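Local coordinates for protein lyase/mutase (Burkholderia cenocepacia, PDB 4LSB) that belongs to the phosphoenolpyruvate phosphomutase family of TIM-barrel enzymes, is named a lyase/mutase, and holds a magnesium ion, at residues D79-L84 against R112-A117. Residues are numbered along the deposited sequence; the frame is centred on the assembly and turned at random.
Sequences DHIADL and RLAAEA
Ile81 divides its two branches between the methyl groups of Ala117 and Ala114, which lie one helical turn apart. Its CG2 methyl does the closer work, meeting Ala117 CB at 3.9 Å, while the CD1 end of the longer branch makes a looser approach to Ala114 CB at 4.2 Å. With CG1 beside the backbone N (chi1 -70°), CG2 is anti to that N and meets Ala117, while the extended chi2 of 164° carries CD1 out to Ala114. Leu96, from a loop, touches both Ile81 and Ala114, and Ala119 also packs on Ile81.

At the next residue, Ala82 and Ala117 bring the two backbones to their nearest approach, with CA atoms 5.0 Å apart. The Ala117 carbonyl faces the helix 74-88, its O lying 3.4 Å from Ala82 CA in a bent CA-H...O contact (133° at the hydrogen) and 3.7 Å from Ala82 CB.

The contact thus joins consecutive outer helices, 74-88 and 104-116, of the TIM barrel, linked in sequence through strand 92-95. The small alanine methyls let the backbones come close, and the modest interface, 174 Å² over both sides, is consistent with cohesion mainly from apolar burial, the single weak CA-H...O contact adding little.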
ATOM      1  N   ASP B  79      11.000   9.292   8.012  1.00 20.82           N
ATOM      2  CA  ASP B  79      10.776   7.901   8.336  1.00 21.17           C
ATOM      3  C   ASP B  79      10.507   7.069   7.070  1.00 20.83           C
ATOM      4  O   ASP B  79      11.034   5.950   6.945  1.00 20.08           O
ATOM      5  CB  ASP B  79       9.607   7.725   9.333  1.00 22.67           C
ATOM      6  CG  ASP B  79       9.960   8.187  10.740  1.00 25.65           C
ATOM      7  OD1 ASP B  79      11.148   8.188  11.114  1.00 25.88           O
ATOM      8  OD2 ASP B  79       9.024   8.553  11.481  1.00 26.22           O
ATOM      9  N   HIS B  80       9.690   7.630   6.178  1.00 19.48           N
ATOM     10  CA  HIS B  80       9.266   6.968   4.922  1.00 19.87           C
ATOM     11  C   HIS B  80      10.491   6.748   4.028  1.00 18.96           C
ATOM     12  O   HIS B  80      10.722   5.652   3.500  1.00 19.63           O
ATOM     13  CB  HIS B  80       8.188   7.819   4.238  1.00 20.50           C
ATOM     14  CG  HIS B  80       7.663   7.267   2.933  1.00 20.56           C
ATOM     15  ND1 HIS B  80       7.045   6.042   2.825  1.00 23.08           N
ATOM     16  CD2 HIS B  80       7.628   7.810   1.691  1.00 20.25           C
ATOM     17  CE1 HIS B  80       6.666   5.846   1.571  1.00 20.92           C
ATOM     18  NE2 HIS B  80       6.992   6.915   0.869  1.00 19.76           N
ATOM     19  N   ILE B  81      11.310   7.768   3.890  1.00 17.79           N
ATOM     20  CA  ILE B  81      12.546   7.614   3.121  1.00 17.29           C
ATOM     21  C   ILE B  81      13.364   6.464   3.673  1.00 17.76           C
ATOM     22  O   ILE B  81      13.808   5.581   2.919  1.00 17.72           O
ATOM     23  CB  ILE B  81      13.394   8.876   3.167  1.00 18.64           C
ATOM     24  CG1 ILE B  81      12.727   9.982   2.376  1.00 19.20           C
ATOM     25  CG2 ILE B  81      14.774   8.577   2.621  1.00 18.37           C
ATOM     26  CD1 ILE B  81      13.324  11.351   2.697  1.00 20.34           C
ATOM     27  N   ALA B  82      13.602   6.450   4.990  1.00 18.21           N
ATOM     28  CA  ALA B  82      14.378   5.360   5.589  1.00 19.28           C
ATOM     29  C   ALA B  82      13.755   3.963   5.326  1.00 18.68           C
ATOM     30  O   ALA B  82      14.492   2.953   5.158  1.00 18.28           O
ATOM     31  CB  ALA B  82      14.560   5.590   7.100  1.00 20.51           C
ATOM     32  N   ASP B  83      12.437   3.904   5.346  1.00 20.24           N
ATOM     33  CA  ASP B  83      11.739   2.631   5.113  1.00 21.36           C
ATOM     34  C   ASP B  83      12.023   2.157   3.695  1.00 19.36           C
ATOM     35  O   ASP B  83      12.226   0.996   3.487  1.00 18.12           O
ATOM     36  CB  ASP B  83      10.206   2.759   5.229  1.00 23.08           C
ATOM     37  CG  ASP B  83       9.710   2.778   6.658  1.00 26.97           C
ATOM     38  OD1 ASP B  83      10.477   2.442   7.589  1.00 27.71           O
ATOM     39  OD2 ASP B  83       8.533   3.176   6.829  1.00 32.37           O
ATOM     40  N   LEU B  84      11.934   3.066   2.720  1.00 18.53           N
ATOM     41  CA  LEU B  84      12.111   2.646   1.337  1.00 18.91           C
ATOM     42  C   LEU B  84      13.610   2.344   0.958  1.00 17.07           C
ATOM     43  O   LEU B  84      13.889   1.525   0.110  1.00 16.60           O
ATOM     44  CB  LEU B  84      11.417   3.611   0.398  1.00 19.94           C
ATOM     45  CG  LEU B  84       9.917   3.283   0.135  1.00 21.26           C
ATOM     46  CD1 LEU B  84       9.062   3.045   1.370  1.00 22.00           C
ATOM     47  CD2 LEU B  84       9.349   4.375  -0.747  1.00 23.89           C
ATOM     48  N   ARG B 112      19.937  17.873   4.611  1.00 17.91           N
ATOM     49  CA  ARG B 112      20.808  17.103   5.540  1.00 19.74           C
ATOM     50  C   ARG B 112      20.079  15.953   6.172  1.00 18.26           C
ATOM     51  O   ARG B 112      20.617  14.869   6.295  1.00 17.59           O
ATOM     52  CB  ARG B 112      21.336  17.975   6.672  1.00 21.86           C
ATOM     53  CG  ARG B 112      22.292  19.057   6.271  1.00 25.84           C
ATOM     54  CD  ARG B 112      22.983  19.604   7.530  1.00 28.99           C
ATOM     55  NE  ARG B 112      22.139  20.645   8.138  1.00 33.49           N
ATOM     56  CZ  ARG B 112      22.057  21.901   7.684  1.00 35.53           C
ATOM     57  NH1 ARG B 112      22.805  22.277   6.645  1.00 36.33           N
ATOM     58  NH2 ARG B 112      21.234  22.780   8.280  1.00 35.37           N
ATOM     59  N   LEU B 113      18.856  16.221   6.621  1.00 17.97           N
ATOM     60  CA  LEU B 113      18.026  15.181   7.227  1.00 18.18           C
ATOM     61  C   LEU B 113      17.660  14.059   6.246  1.00 17.37           C
ATOM     62  O   LEU B 113      17.570  12.894   6.617  1.00 16.78           O
ATOM     63  CB  LEU B 113      16.753  15.793   7.816  1.00 20.09           C
ATOM     64  CG  LEU B 113      17.001  16.670   9.062  1.00 21.13           C
ATOM     65  CD1 LEU B 113      15.754  17.475   9.389  1.00 23.08           C
ATOM     66  CD2 LEU B 113      17.499  15.855  10.244  1.00 21.65           C
ATOM     67  N   ALA B 114      17.427  14.420   4.997  1.00 17.39           N
ATOM     68  CA  ALA B 114      17.030  13.427   4.005  1.00 16.43           C
ATOM     69  C   ALA B 114      18.220  12.535   3.742  1.00 15.77           C
ATOM     70  O   ALA B 114      18.082  11.337   3.644  1.00 16.19           O
ATOM     71  CB  ALA B 114      16.566  14.074   2.723  1.00 15.65           C
ATOM     72  N   ALA B 115      19.416  13.116   3.700  1.00 16.64           N
ATOM     73  CA  ALA B 115      20.619  12.310   3.523  1.00 17.29           C
ATOM     74  C   ALA B 115      20.834  11.392   4.717  1.00 19.51           C
ATOM     75  O   ALA B 115      21.147  10.208   4.558  1.00 19.05           O
ATOM     76  CB  ALA B 115      21.847  13.198   3.277  1.00 17.84           C
ATOM     77  N   GLU B 116      20.605  11.926   5.922  1.00 21.49           N
ATOM     78  CA  GLU B 116      20.784  11.158   7.128  1.00 22.61           C
ATOM     79  C   GLU B 116      19.830   9.960   7.087  1.00 21.17           C
ATOM     80  O   GLU B 116      20.208   8.859   7.478  1.00 19.21           O
ATOM     81  CB  GLU B 116      20.555  12.080   8.322  1.00 27.30           C
ATOM     82  CG  GLU B 116      20.911  11.557   9.685  1.00 33.96           C
ATOM     83  CD  GLU B 116      20.750  12.672  10.740  1.00 38.17           C
ATOM     84  OE1 GLU B 116      21.790  13.278  11.130  1.00 43.81           O
ATOM     85  OE2 GLU B 116      19.590  12.991  11.141  1.00 45.07           O
ATOM     86  N   ALA B 117      18.622  10.151   6.542  1.00 19.02           N
ATOM     87  CA  ALA B 117      17.658   9.057   6.370  1.00 18.65           C
ATOM     88  C   ALA B 117      18.005   8.059   5.297  1.00 18.80           C
ATOM     89  O   ALA B 117      17.345   7.016   5.177  1.00 19.12           O
ATOM     90  CB  ALA B 117      16.260   9.613   6.119  1.00 19.08           C
TER